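Local coordinates for acetyltransferase (Sinorhizobium meliloti, PDB 4JXR), which probably transfers an acetyl group from acetyl-CoA to an acceptor amine, like other GNAT acetyltransferases, at residues Ser16-Tyr21 and Pro37-Met42; Asn27-Tyr32 and Gly150-Arg155; Gly53-Val58 and Ala70-Phe75; Phe83-Ser88 and Arg118-Val123; Gly125-Ser130 and Asp158-Gln163. All blocks are in the same frame, centred on the assembly; numbering follows the deposited sequence. Where two conformers were deposited one is given.

Contact 1: residues Ser16-Tyr21 and Pro37-Met42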
# COMPACT_ATOMS: atom_id res chain seq x y z
N SER A 16 -24.18 10.00 -6.53
CA SER A 16 -24.53 8.64 -6.15
C SER A 16 -23.32 7.84 -5.65
O SER A 16 -23.44 7.13 -4.64
CB SER A 16 -25.14 7.91 -7.33
OG SER A 16 -26.39 8.49 -7.77
N ILE A 17 -22.19 7.97 -6.33
CA ILE A 17 -20.97 7.31 -5.89
C ILE A 17 -20.60 7.74 -4.47
O ILE A 17 -20.26 6.92 -3.60
CB ILE A 17 -19.85 7.60 -6.87
CG1 ILE A 17 -20.04 6.83 -8.18
CG2 ILE A 17 -18.48 7.32 -6.27
CD1 ILE A 17 -19.24 7.34 -9.33
N THR A 18 -20.71 9.05 -4.20
CA THR A 18 -20.37 9.59 -2.91
C THR A 18 -21.26 9.01 -1.82
O THR A 18 -20.82 8.70 -0.74
CB THR A 18 -20.39 11.13 -2.96
OG1 THR A 18 -19.43 11.60 -3.91
CG2 THR A 18 -20.07 11.73 -1.62
N GLU A 19 -22.55 8.95 -2.15
CA GLU A 19 -23.50 8.38 -1.17
C GLU A 19 -23.31 6.82 -0.80
O GLU A 19 -23.34 6.33 0.35
CB GLU A 19 -24.96 8.59 -1.57
CG GLU A 19 -25.92 8.04 -0.50
CD GLU A 19 -25.56 8.46 0.95
OE1 GLU A 19 -25.44 7.59 1.89
OE2 GLU A 19 -25.40 9.69 1.14
N ILE A 20 -22.97 6.10 -1.89
CA ILE A 20 -22.64 4.70 -1.73
C ILE A 20 -21.41 4.56 -0.86
O ILE A 20 -21.37 3.74 0.07
CB ILE A 20 -22.47 4.00 -3.09
CG1 ILE A 20 -23.80 3.94 -3.82
CG2 ILE A 20 -21.90 2.62 -2.95
CD1 ILE A 20 -23.69 3.62 -5.29
N TYR A 21 -20.37 5.32 -1.18
CA TYR A 21 -19.15 5.23 -0.40
C TYR A 21 -19.39 5.69 1.04
O TYR A 21 -18.87 5.09 1.97
CB TYR A 21 -18.03 6.04 -1.05
CG TYR A 21 -16.67 5.79 -0.43
CD1 TYR A 21 -16.11 4.52 -0.43
CD2 TYR A 21 -15.95 6.81 0.16
CE1 TYR A 21 -14.87 4.28 0.14
CE2 TYR A 21 -14.71 6.58 0.74
CZ TYR A 21 -14.18 5.31 0.72
OH TYR A 21 -12.95 5.06 1.28
N PRO A 37 -15.78 11.09 2.69
CA PRO A 37 -15.36 12.20 1.88
C PRO A 37 -16.54 12.93 1.31
O PRO A 37 -17.59 12.37 1.05
CB PRO A 37 -14.52 11.57 0.79
CG PRO A 37 -14.18 10.21 1.29
CD PRO A 37 -15.24 9.80 2.24
N SER A 38 -16.35 14.23 1.06
CA SER A 38 -17.34 15.00 0.34
C SER A 38 -17.39 14.59 -1.13
O SER A 38 -16.47 13.97 -1.65
CB SER A 38 -16.94 16.49 0.42
OG SER A 38 -15.76 16.68 -0.33
N GLU A 39 -18.46 15.00 -1.82
CA GLU A 39 -18.54 14.81 -3.23
C GLU A 39 -17.38 15.46 -3.95
O GLU A 39 -16.83 14.92 -4.90
CB GLU A 39 -19.89 15.29 -3.76
CG GLU A 39 -20.06 14.99 -5.24
CD GLU A 39 -21.41 15.43 -5.84
OE1 GLU A 39 -22.33 15.59 -5.09
OE2 GLU A 39 -21.41 15.59 -7.08
N ALA A 40 -16.95 16.64 -3.48
CA ALA A 40 -15.83 17.33 -4.09
C ALA A 40 -14.55 16.44 -4.01
O ALA A 40 -13.80 16.37 -4.97
CB ALA A 40 -15.56 18.64 -3.40
N GLU A 41 -14.34 15.82 -2.85
CA GLU A 41 -13.18 14.95 -2.69
C GLU A 41 -13.30 13.72 -3.56
O GLU A 41 -12.32 13.32 -4.21
CB GLU A 41 -12.96 14.60 -1.25
CG GLU A 41 -11.85 13.58 -1.00
CD GLU A 41 -10.48 13.98 -1.44
OE1 GLU A 41 -10.19 15.20 -1.49
OE2 GLU A 41 -9.66 13.07 -1.72
N MSE A 42 -14.46 13.09 -3.60
CA MSE A 42 -14.66 11.93 -4.44
C MSE A 42 -14.43 12.28 -5.91
O MSE A 42 -13.93 11.46 -6.69
CB MSE A 42 -16.02 11.33 -4.24
CG MSE A 42 -16.22 10.71 -2.83
SE MSE A 42 -15.02 9.31 -2.41
CE MSE A 42 -15.81 7.88 -3.47
O HOH W 1 -18.49 9.64 1.00
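Thr18 presses its hydroxyl and methyl against the first turn of the helix that starts at Glu39, and it gives up more surface here than any other residue of the two segments. OG1 lies 3.4 Å from Glu39 CA and equally near Met42 CB, but its hydrogen bond goes back to Leu14 O in its own helix, so across the contact it only packs. OG1 lies beside the backbone N (chi1 -61°), which leaves CG2 anti to that nitrogen and 3.7 Å from Pro37 O. Met42, modelled as selenomethionine, is bent at both chi2 and chi3 and folds against Tyr21. Its SE sits 4.6 Å from the centroid of the Tyr21 ring, 46° off the normal, an oblique Met-aromatic contact, while CE turns back to lie 3.8 Å from Tyr21 CB and also touches Ile17 CG2. Pro37 meets the same ring at its edge, with CD 3.6 Å from Tyr21 CE2. One water spans the gap between the backbones and donates to both Thr18 O and Pro37 O. At the start of the second helix Ser38 is the N-cap, its OG accepting from Glu41 N at 3.0 Å. The contact thus joins helices 14-27 and 39-51; Ile17, Tyr21 and Met42 all reach Tyr69 of strand 66-74, and Tyr21 also meets Tyr90 of strand 84-91 edge-to-face.

Contact 2: residues Asn27-Tyr32 and Gly150-Arg155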
# COMPACT_ATOMS: atom_id res chain seq x y z
N ASN A 27 -20.75 2.27 7.84
CA ASN A 27 -21.30 1.03 8.33
C ASN A 27 -20.47 -0.21 8.08
O ASN A 27 -20.75 -1.24 8.68
CB ASN A 27 -22.68 0.86 7.73
CG ASN A 27 -23.65 1.98 8.20
OD1 ASN A 27 -23.54 2.53 9.33
ND2 ASN A 27 -24.61 2.29 7.36
N GLY A 28 -19.41 -0.12 7.29
CA GLY A 28 -18.66 -1.33 6.89
C GLY A 28 -17.21 -1.30 7.25
O GLY A 28 -16.74 -0.32 7.85
N VAL A 29 -16.48 -2.34 6.90
CA VAL A 29 -15.05 -2.31 7.10
C VAL A 29 -14.30 -2.62 5.80
O VAL A 29 -13.10 -2.89 5.86
CB VAL A 29 -14.58 -3.24 8.26
CG1 VAL A 29 -15.05 -2.71 9.62
CG2 VAL A 29 -15.03 -4.67 8.01
N ALA A 30 -14.97 -2.61 4.65
CA ALA A 30 -14.30 -2.68 3.35
C ALA A 30 -13.36 -1.53 3.15
O ALA A 30 -12.39 -1.69 2.45
CB ALA A 30 -15.30 -2.76 2.21
N THR A 31 -13.71 -0.36 3.68
CA THR A 31 -12.84 0.78 3.62
C THR A 31 -12.40 1.14 5.04
O THR A 31 -13.20 1.12 5.98
CB THR A 31 -13.47 1.99 2.93
OG1 THR A 31 -12.60 3.11 3.10
CG2 THR A 31 -14.84 2.31 3.50
N TYR A 32 -11.13 1.47 5.17
CA TYR A 32 -10.54 1.86 6.44
C TYR A 32 -10.58 3.37 6.62
O TYR A 32 -10.11 3.90 7.63
CB TYR A 32 -9.11 1.34 6.54
CG TYR A 32 -9.03 -0.15 6.81
CD1 TYR A 32 -10.17 -0.95 6.84
CD2 TYR A 32 -7.80 -0.75 7.03
CE1 TYR A 32 -10.08 -2.31 7.09
CE2 TYR A 32 -7.71 -2.11 7.27
CZ TYR A 32 -8.84 -2.88 7.29
OH TYR A 32 -8.76 -4.24 7.52
N GLY A 150 -6.02 -3.26 11.00
CA GLY A 150 -6.96 -2.17 11.08
C GLY A 150 -7.61 -2.10 12.47
O GLY A 150 -7.70 -3.10 13.17
N PHE A 151 -8.10 -0.92 12.82
CA PHE A 151 -8.88 -0.73 14.05
C PHE A 151 -10.03 0.18 13.69
O PHE A 151 -9.79 1.32 13.33
CB PHE A 151 -8.02 -0.16 15.17
CG PHE A 151 -8.74 -0.20 16.49
CD1 PHE A 151 -8.84 -1.39 17.19
CD2 PHE A 151 -9.39 0.93 16.98
CE1 PHE A 151 -9.52 -1.43 18.39
CE2 PHE A 151 -10.05 0.88 18.20
CZ PHE A 151 -10.14 -0.30 18.89
N LYS A 152 -11.25 -0.33 13.73
CA LYS A 152 -12.44 0.44 13.35
C LYS A 152 -13.65 -0.09 14.11
O LYS A 152 -13.76 -1.28 14.32
CB LYS A 152 -12.67 0.37 11.84
CG LYS A 152 -13.76 1.30 11.31
CD LYS A 152 -13.85 1.28 9.79
CE LYS A 152 -14.92 2.24 9.28
NZ LYS A 152 -15.16 2.15 7.81
N HIS A 153 -14.59 0.74 14.47
CA HIS A 153 -15.78 0.35 15.21
C HIS A 153 -15.38 -0.52 16.43
O HIS A 153 -16.04 -1.53 16.73
CB HIS A 153 -16.76 -0.39 14.29
CG HIS A 153 -17.36 0.46 13.19
ND1 HIS A 153 -17.29 1.83 13.15
CD2 HIS A 153 -18.09 0.09 12.11
CE1 HIS A 153 -17.94 2.28 12.09
NE2 HIS A 153 -18.42 1.24 11.44
N GLY A 154 -14.30 -0.10 17.07
CA GLY A 154 -13.88 -0.65 18.34
C GLY A 154 -13.22 -2.02 18.27
O GLY A 154 -13.02 -2.64 19.31
N ARG A 155 -12.87 -2.49 17.06
CA ARG A 155 -12.39 -3.86 16.85
C ARG A 155 -11.08 -3.85 16.05
O ARG A 155 -10.93 -3.09 15.08
CB ARG A 155 -13.43 -4.65 16.02
CG ARG A 155 -14.82 -4.71 16.64
CD ARG A 155 -15.73 -5.75 15.98
NE ARG A 155 -15.38 -6.09 14.60
CZ ARG A 155 -15.89 -5.49 13.53
NH1 ARG A 155 -15.52 -5.88 12.31
NH2 ARG A 155 -16.77 -4.50 13.67
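Lys152 reaches straight into the loop that follows helix 14-27, every torsion from CG outward extended, and delivers its ammonium to two backbone carbonyls. NZ donates to Gly28 O and to Thr31 O, both at 2.9 Å, and stands tilted out of each carbonyl plane, by 29° at Gly28 and 23° at Thr31. Val25 O and Glu33 O lie within hydrogen-bonding reach of the same nitrogen, so a buried positive charge is surrounded by peptide oxygens from the end of helix 14-27 and the loop after it. Val29 runs past the lysine in the opposite direction: its CG1, anti to the carbonyl carbon (chi1 -68°), comes 4.2 Å from Lys152 CD. The same methyl meets Arg155 NH1, the two side chains crossing at about a right angle. The lysine closes strand 141-152 and opens a type I' turn, Lys152 to Arg155, the tight connection of a beta hairpin with strand 155-165. In that turn His153 lays one ring face over Lys152 CG and brings its edge to Asn27 C, with NE2 4.2 Å from that carbon. Farther back, Gly150 CA of the strand lies 3.9 Å from Tyr32 CE2, the glycine having no side chain to hold the ring off. Tyr32 OH bonds to Thr159 OG1 and Gly126 N, and its ring meets Tyr81 of the second subunit edge-to-face.

Contact 3: residues Gly53-Val58 and Ala70-Phe75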
# COMPACT_ATOMS: atom_id res chain seq x y z
N GLY A 53 -5.78 6.72 -16.78
CA GLY A 53 -6.20 5.73 -17.76
C GLY A 53 -6.88 4.50 -17.19
O GLY A 53 -7.23 3.60 -17.94
N TYR A 54 -7.11 4.47 -15.88
CA TYR A 54 -7.74 3.32 -15.26
C TYR A 54 -9.25 3.34 -15.47
O TYR A 54 -9.85 4.41 -15.52
CB TYR A 54 -7.46 3.37 -13.76
CG TYR A 54 -6.03 3.22 -13.35
CD1 TYR A 54 -5.28 2.09 -13.64
CD2 TYR A 54 -5.40 4.19 -12.59
CE1 TYR A 54 -3.99 1.93 -13.20
CE2 TYR A 54 -4.10 4.04 -12.14
CZ TYR A 54 -3.38 2.90 -12.44
OH TYR A 54 -2.12 2.78 -11.97
N PRO A 55 -9.88 2.18 -15.51
CA PRO A 55 -11.33 2.08 -15.69
C PRO A 55 -12.06 2.40 -14.38
O PRO A 55 -11.66 1.97 -13.30
CB PRO A 55 -11.54 0.64 -16.10
CG PRO A 55 -10.39 -0.10 -15.43
CD PRO A 55 -9.25 0.86 -15.54
N TYR A 56 -13.18 3.08 -14.52
CA TYR A 56 -14.04 3.47 -13.40
C TYR A 56 -15.47 3.30 -13.89
O TYR A 56 -15.86 3.97 -14.88
CB TYR A 56 -13.71 4.91 -12.99
CG TYR A 56 -14.17 5.35 -11.62
CD1 TYR A 56 -15.46 5.10 -11.15
CD2 TYR A 56 -13.34 6.05 -10.77
CE1 TYR A 56 -15.87 5.57 -9.90
CE2 TYR A 56 -13.73 6.52 -9.55
CZ TYR A 56 -15.03 6.29 -9.13
OH TYR A 56 -15.51 6.75 -7.90
N VAL A 57 -16.22 2.38 -13.31
CA VAL A 57 -17.49 1.93 -13.82
C VAL A 57 -18.58 1.96 -12.77
O VAL A 57 -18.31 1.96 -11.56
CB VAL A 57 -17.35 0.52 -14.47
CG1 VAL A 57 -16.25 0.49 -15.56
CG2 VAL A 57 -17.05 -0.52 -13.45
N VAL A 58 -19.80 2.03 -13.25
CA VAL A 58 -20.97 1.97 -12.39
C VAL A 58 -21.88 0.82 -12.83
O VAL A 58 -21.90 0.43 -14.00
CB VAL A 58 -21.77 3.29 -12.37
CG1 VAL A 58 -20.96 4.39 -11.71
CG2 VAL A 58 -22.20 3.72 -13.78
N ALA A 70 -17.19 0.59 -9.25
CA ALA A 70 -15.91 -0.09 -9.09
C ALA A 70 -14.87 0.61 -9.92
O ALA A 70 -15.17 1.19 -10.96
CB ALA A 70 -16.02 -1.54 -9.53
N TYR A 71 -13.63 0.49 -9.49
CA TYR A 71 -12.53 1.01 -10.28
C TYR A 71 -11.29 0.21 -10.03
O TYR A 71 -11.16 -0.47 -9.00
CB TYR A 71 -12.28 2.52 -10.04
CG TYR A 71 -11.94 2.87 -8.62
CD1 TYR A 71 -10.65 2.78 -8.12
CD2 TYR A 71 -12.90 3.40 -7.78
CE1 TYR A 71 -10.37 3.11 -6.81
CE2 TYR A 71 -12.59 3.74 -6.48
CZ TYR A 71 -11.32 3.60 -6.01
OH TYR A 71 -11.03 3.97 -4.72
N ALA A 72 -10.35 0.30 -10.96
CA ALA A 72 -8.99 -0.12 -10.74
C ALA A 72 -8.12 1.09 -10.54
O ALA A 72 -8.40 2.17 -11.09
CB ALA A 72 -8.47 -0.94 -11.93
N SER A 73 -7.08 0.96 -9.76
CA SER A 73 -6.12 2.01 -9.60
C SER A 73 -4.79 1.39 -9.19
O SER A 73 -4.64 0.16 -9.12
CB SER A 73 -6.59 3.01 -8.57
OG SER A 73 -5.74 4.17 -8.61
N ALA A 74 -3.77 2.21 -8.95
CA ALA A 74 -2.49 1.67 -8.50
C ALA A 74 -2.63 1.03 -7.13
O ALA A 74 -3.33 1.55 -6.26
CB ALA A 74 -1.47 2.77 -8.41
N PHE A 75 -1.86 -0.02 -6.91
CA PHE A 75 -1.59 -0.48 -5.55
C PHE A 75 -0.71 0.57 -4.83
O PHE A 75 -1.04 1.03 -3.75
CB PHE A 75 -0.86 -1.82 -5.64
CG PHE A 75 -0.32 -2.29 -4.32
CD1 PHE A 75 -1.15 -2.65 -3.31
CD2 PHE A 75 1.02 -2.36 -4.08
CE1 PHE A 75 -0.67 -3.03 -2.07
CE2 PHE A 75 1.53 -2.74 -2.85
CZ PHE A 75 0.68 -3.05 -1.82
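Tyr54 lies flat against the backbone of the neighbouring strand, with Ser73 CA 3.7 Å above the centre of its ring, a CH-pi contact only 10° off the normal. Its CB is 3.1 Å from Ala72 O, and the far end of the ring runs on beside Ala74. Two residues further on, Tyr56 and Tyr71 form a non-hydrogen-bonded antiparallel pair and point the same way, side by side. Their rings make an oblique pair, planes at 32°. Tyr71 CG takes the position between the backbone N and the carbonyl carbon (chi1 60°), and Tyr71 CD2 lies over one face of the Tyr56 ring, 3.7 Å from Tyr56 CE2. Behind these side chains stands the backbone of the hairpin 56-60 and 66-74. Val57 and Ala70 are a hydrogen-bonded pair, with Val57 N to Ala70 O at 2.8 Å and almost straight, and Ala70 N returning to Val57 O. Pro55 O accepts a longer bond, 3.2 Å, from Ala72 N. In the outer shell, helix 39-51 backs the tyrosines through Ile49, while Leu104 and Arg111 of helix 100-115 cover Val57 and Pro55. Tyr54 OH bonds to Tyr184 OH. The chemistry is therefore uneven: main-chain bonds hold the hairpin from Pro55 onward, whereas at Tyr54 the side chain takes over, its face on Ser73 CA and its CB against Ala72 O, a buried oxygen with no polar partner in the model.

Contact 4: residues Phe83-Ser88 and Arg118-Val123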
# COMPACT_ATOMS: atom_id res chain seq x y z
N PHE A 83 2.55 -2.18 -13.82
CA PHE A 83 1.77 -3.26 -14.41
C PHE A 83 0.84 -3.94 -13.43
O PHE A 83 0.15 -4.91 -13.79
CB PHE A 83 2.69 -4.31 -15.07
CG PHE A 83 3.57 -3.69 -16.12
CD1 PHE A 83 3.08 -3.33 -17.34
CD2 PHE A 83 4.90 -3.41 -15.83
CE1 PHE A 83 3.92 -2.67 -18.26
CE2 PHE A 83 5.71 -2.75 -16.75
CZ PHE A 83 5.22 -2.41 -17.94
N LEU A 84 0.79 -3.46 -12.19
CA LEU A 84 -0.08 -3.96 -11.11
C LEU A 84 -1.20 -2.97 -10.88
O LEU A 84 -0.98 -1.78 -10.72
CB LEU A 84 0.75 -4.09 -9.85
CG LEU A 84 -0.02 -4.45 -8.56
CD1 LEU A 84 -0.68 -5.78 -8.65
CD2 LEU A 84 0.90 -4.36 -7.37
N VAL A 85 -2.42 -3.49 -10.81
CA VAL A 85 -3.59 -2.72 -10.45
C VAL A 85 -4.26 -3.36 -9.23
O VAL A 85 -4.10 -4.56 -8.95
CB VAL A 85 -4.60 -2.60 -11.59
CG1 VAL A 85 -4.19 -1.54 -12.57
CG2 VAL A 85 -4.84 -3.93 -12.30
N GLU A 86 -5.00 -2.54 -8.51
CA GLU A 86 -5.78 -2.96 -7.37
C GLU A 86 -7.23 -2.64 -7.65
O GLU A 86 -7.55 -1.53 -8.11
CB GLU A 86 -5.33 -2.18 -6.14
CG GLU A 86 -6.14 -2.46 -4.90
CD GLU A 86 -5.57 -1.84 -3.65
OE1 GLU A 86 -4.42 -1.42 -3.63
OE2 GLU A 86 -6.32 -1.78 -2.63
N ASP A 87 -8.16 -3.54 -7.32
CA ASP A 87 -9.56 -3.29 -7.52
C ASP A 87 -10.24 -2.78 -6.28
O ASP A 87 -9.91 -3.21 -5.17
CB ASP A 87 -10.33 -4.57 -7.98
CG ASP A 87 -10.37 -5.67 -7.00
OD1 ASP A 87 -9.33 -6.41 -6.89
OD2 ASP A 87 -11.46 -5.89 -6.40
N SER A 88 -11.23 -1.92 -6.48
CA SER A 88 -12.12 -1.42 -5.44
C SER A 88 -13.53 -1.54 -5.94
O SER A 88 -13.85 -1.18 -7.06
CB SER A 88 -11.84 0.05 -5.18
OG SER A 88 -10.54 0.25 -4.62
N ARG A 118 -0.77 -6.60 -15.88
CA ARG A 118 -0.32 -8.01 -15.77
C ARG A 118 -0.68 -8.70 -14.45
O ARG A 118 -0.62 -9.89 -14.40
CB ARG A 118 1.19 -8.10 -16.01
CG ARG A 118 1.61 -7.68 -17.43
CD ARG A 118 0.98 -8.55 -18.52
NE ARG A 118 1.64 -8.30 -19.82
CZ ARG A 118 2.79 -8.87 -20.15
NH1 ARG A 118 3.41 -9.73 -19.38
NH2 ARG A 118 3.32 -8.55 -21.32
N GLN A 119 -1.04 -7.93 -13.39
CA GLN A 119 -1.44 -8.53 -12.13
C GLN A 119 -2.49 -7.63 -11.51
O GLN A 119 -2.42 -6.41 -11.66
CB GLN A 119 -0.27 -8.64 -11.15
CG GLN A 119 0.92 -9.47 -11.66
CD GLN A 119 0.67 -10.95 -11.75
OE1 GLN A 119 -0.16 -11.53 -11.05
NE2 GLN A 119 1.45 -11.62 -12.64
N MSE A 120 -3.43 -8.25 -10.79
CA MSE A 120 -4.42 -7.50 -10.02
C MSE A 120 -4.39 -7.99 -8.57
O MSE A 120 -4.40 -9.20 -8.32
CB MSE A 120 -5.81 -7.67 -10.61
CG MSE A 120 -6.87 -6.76 -9.95
SE MSE A 120 -8.57 -6.76 -10.85
CE MSE A 120 -8.14 -5.64 -12.29
N ILE A 121 -4.34 -7.05 -7.64
CA ILE A 121 -4.40 -7.32 -6.21
C ILE A 121 -5.67 -6.76 -5.64
O ILE A 121 -6.15 -5.70 -6.03
CB ILE A 121 -3.10 -6.74 -5.52
CG1 ILE A 121 -2.91 -7.11 -4.06
CG2 ILE A 121 -3.02 -5.23 -5.64
CD1 ILE A 121 -1.49 -6.82 -3.55
N ALA A 122 -6.24 -7.49 -4.68
CA ALA A 122 -7.33 -7.02 -3.85
C ALA A 122 -6.82 -6.97 -2.40
O ALA A 122 -6.22 -7.91 -1.91
CB ALA A 122 -8.53 -7.93 -3.93
N VAL A 123 -7.07 -5.85 -1.77
CA VAL A 123 -6.73 -5.61 -0.36
C VAL A 123 -8.04 -5.51 0.37
O VAL A 123 -8.75 -4.51 0.20
CB VAL A 123 -5.86 -4.36 -0.19
CG1 VAL A 123 -5.55 -4.17 1.30
CG2 VAL A 123 -4.60 -4.44 -1.02
O HOH W 2 -8.43 -3.48 -2.86
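Glu86 and Asp87 meet the neighbouring strand through quite different torsions. Glu86 CG is anti to the backbone N (chi1 176°) and the chain runs on extended, carrying OE2 to within 3.6 Å of Val123 CG2. Asp87 CG instead sits between the backbone N and the carbonyl carbon (chi1 65°), and its OD1 lies 3.4 Å from Ala122 CB. On the Asp87 side of the sheet Val85 CG2 also touches Met120 CE (selenomethionine) at 3.7 Å; on the Glu86 side Leu84 CD1 rests 3.9 Å from Ile121 CG2. The two strands run parallel in register, Leu84 by Gln119 through Glu86 by Ile121, with a twist of 40° between the short segments. Phe83 O takes bonds from both Arg118 N and Gln119 N, the former at 2.8 Å; Val85 N, Val85 O and Asp87 N continue the pairing. This is the beta-alpha-beta crossover of the GNAT fold, with helix 100-115 between the strands packing on Val85 and Met120. Beyond Asp87 N the strands part, and a water takes over: it accepts from Val123 N at 2.9 Å and lies within hydrogen-bonding distance of Glu86 OE2 (2.7 Å) and Asp87 O, with more acceptors around it than it has protons. Both buried carboxylates find partners outside, Glu86 in a salt bridge to Arg76 of the second subunit and Asp87 bonded to His135, so polar links continue where the direct strand pairing stops.

Contact 5: residues Gly125-Ser130 and Asp158-Gln163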
# COMPACT_ATOMS: atom_id res chain seq x y z
N GLY A 125 -10.53 -5.24 3.25
CA GLY A 125 -10.70 -4.73 4.61
C GLY A 125 -11.52 -5.66 5.44
O GLY A 125 -12.56 -6.21 5.04
N GLY A 126 -11.03 -5.88 6.63
CA GLY A 126 -11.68 -6.81 7.53
C GLY A 126 -11.56 -8.24 7.15
O GLY A 126 -12.12 -9.09 7.86
N ALA A 127 -10.95 -8.56 6.02
CA ALA A 127 -10.92 -9.94 5.55
C ALA A 127 -12.33 -10.52 5.47
O ALA A 127 -12.54 -11.69 5.77
CB ALA A 127 -9.93 -10.79 6.34
N HIS A 128 -13.31 -9.74 5.05
CA HIS A 128 -14.67 -10.19 5.06
C HIS A 128 -14.83 -11.40 4.16
O HIS A 128 -14.46 -11.37 2.99
CB HIS A 128 -15.61 -9.09 4.56
CG HIS A 128 -17.07 -9.32 4.88
ND1 HIS A 128 -17.81 -10.39 4.40
CD2 HIS A 128 -17.93 -8.58 5.61
CE1 HIS A 128 -19.04 -10.36 4.87
NE2 HIS A 128 -19.15 -9.25 5.60
N PRO A 129 -15.43 -12.51 4.68
CA PRO A 129 -15.52 -13.72 3.84
C PRO A 129 -16.30 -13.55 2.55
O PRO A 129 -15.98 -14.23 1.57
CB PRO A 129 -16.17 -14.74 4.76
CG PRO A 129 -16.22 -14.17 6.04
CD PRO A 129 -15.88 -12.76 6.06
N SER A 130 -17.32 -12.69 2.53
CA SER A 130 -18.07 -12.54 1.32
C SER A 130 -17.24 -11.91 0.22
O SER A 130 -17.38 -12.25 -0.94
CB SER A 130 -19.34 -11.77 1.59
OG SER A 130 -20.16 -12.56 2.45
N ASP A 158 -8.46 -7.77 10.55
CA ASP A 158 -7.49 -8.38 9.64
C ASP A 158 -7.68 -7.80 8.24
O ASP A 158 -8.79 -7.40 7.87
CB ASP A 158 -7.66 -9.88 9.62
CG ASP A 158 -7.48 -10.56 10.97
OD1 ASP A 158 -6.84 -10.01 11.87
OD2 ASP A 158 -7.99 -11.71 11.08
N THR A 159 -6.60 -7.82 7.46
CA THR A 159 -6.65 -7.33 6.10
C THR A 159 -6.14 -8.43 5.17
O THR A 159 -5.01 -8.86 5.33
CB THR A 159 -5.81 -6.05 5.95
OG1 THR A 159 -6.18 -5.11 6.98
CG2 THR A 159 -6.04 -5.41 4.61
N ALA A 160 -6.97 -8.91 4.27
CA ALA A 160 -6.59 -10.02 3.39
C ALA A 160 -6.05 -9.48 2.08
O ALA A 160 -6.53 -8.49 1.56
CB ALA A 160 -7.76 -10.92 3.11
N PHE A 161 -5.03 -10.13 1.56
CA PHE A 161 -4.43 -9.79 0.26
C PHE A 161 -4.67 -10.95 -0.69
O PHE A 161 -4.33 -12.09 -0.36
CB PHE A 161 -2.94 -9.57 0.40
CG PHE A 161 -2.61 -8.23 1.06
CD1 PHE A 161 -2.98 -7.91 2.36
CD2 PHE A 161 -1.99 -7.27 0.37
CE1 PHE A 161 -2.68 -6.68 2.94
CE2 PHE A 161 -1.68 -6.02 0.96
CZ PHE A 161 -2.07 -5.78 2.24
N MSE A 162 -5.24 -10.66 -1.84
CA MSE A 162 -5.48 -11.68 -2.86
C MSE A 162 -4.91 -11.19 -4.17
O MSE A 162 -4.74 -9.98 -4.38
CB MSE A 162 -6.95 -11.95 -3.03
CG MSE A 162 -7.63 -12.30 -1.69
SE MSE A 162 -9.47 -12.84 -1.94
CE MSE A 162 -9.20 -14.58 -2.69
N GLN A 163 -4.67 -12.10 -5.10
CA GLN A 163 -4.02 -11.73 -6.37
C GLN A 163 -4.53 -12.63 -7.48
O GLN A 163 -4.75 -13.81 -7.27
CB GLN A 163 -2.51 -11.82 -6.25
CG GLN A 163 -1.75 -11.26 -7.42
CD GLN A 163 -0.27 -11.22 -7.16
OE1 GLN A 163 0.18 -11.23 -6.03
NE2 GLN A 163 0.48 -11.17 -8.24
O HOH W 3 -11.19 -8.83 10.54
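Ala127 and Ala160 meet methyl to methyl, CB to CB at 3.9 Å, and this is the close-packed heart of a small contact. Ala127 CB also lies 4.1 Å from Asp158 CB, so the one methyl touches two residues of the strand, Asp158 and Ala160. The backbone nitrogens of Gly126 and Ala127 both lie close to Asp158 O. Gly126 N is 3.0 Å from that oxygen and Ala127 N 3.1 Å, but the angles are poor and neither is a hydrogen bond. Positive phi at both residues (71° and 54°) turns the chain away from the strand here. The looser side is bridged by water, which donates to Gly126 O at 2.8 Å and accepts from Asp158 N at 2.9 Å in place of direct pairing. Further on, the exposed His128 is the N-cap of the next helix: ND1 accepts from Ser130 N at 3.0 Å, with the donor in the ring plane. His128 and Ser130 are seen to bind acetyl-CoA in a complex of this protein, though none is modelled on this chain, so the turn leads the chain from the sheet to the cofactor site. Strand 155-165 lies between strands 119-125 and 141-152. Helix 129-137 covers Ala160 and Met162 through Ile132, and Phe161 meets Phe161 of the second subunit.

How the contacts relate
From the N terminus, contact 1 closes the short loop between helices 14-27 and 39-51, and contact 3 then closes the hairpin of strands 56-60 and 66-74. Contact 4 follows in series as the crossover joining strands 84-91 and 119-125, and contact 5 ties the turn after strand 119-125 to strand 155-165. Contact 2 spans the longest loop: it encloses contacts 3 and 4 and crosses contacts 1 and 5. Tyr21 to Thr31 links contact 1 with contact 2, and contacts 2 and 5 also share a side-chain bond. Backbone bonds run from contact 3 to 4 and from 4 to 5, making one continuous sheet.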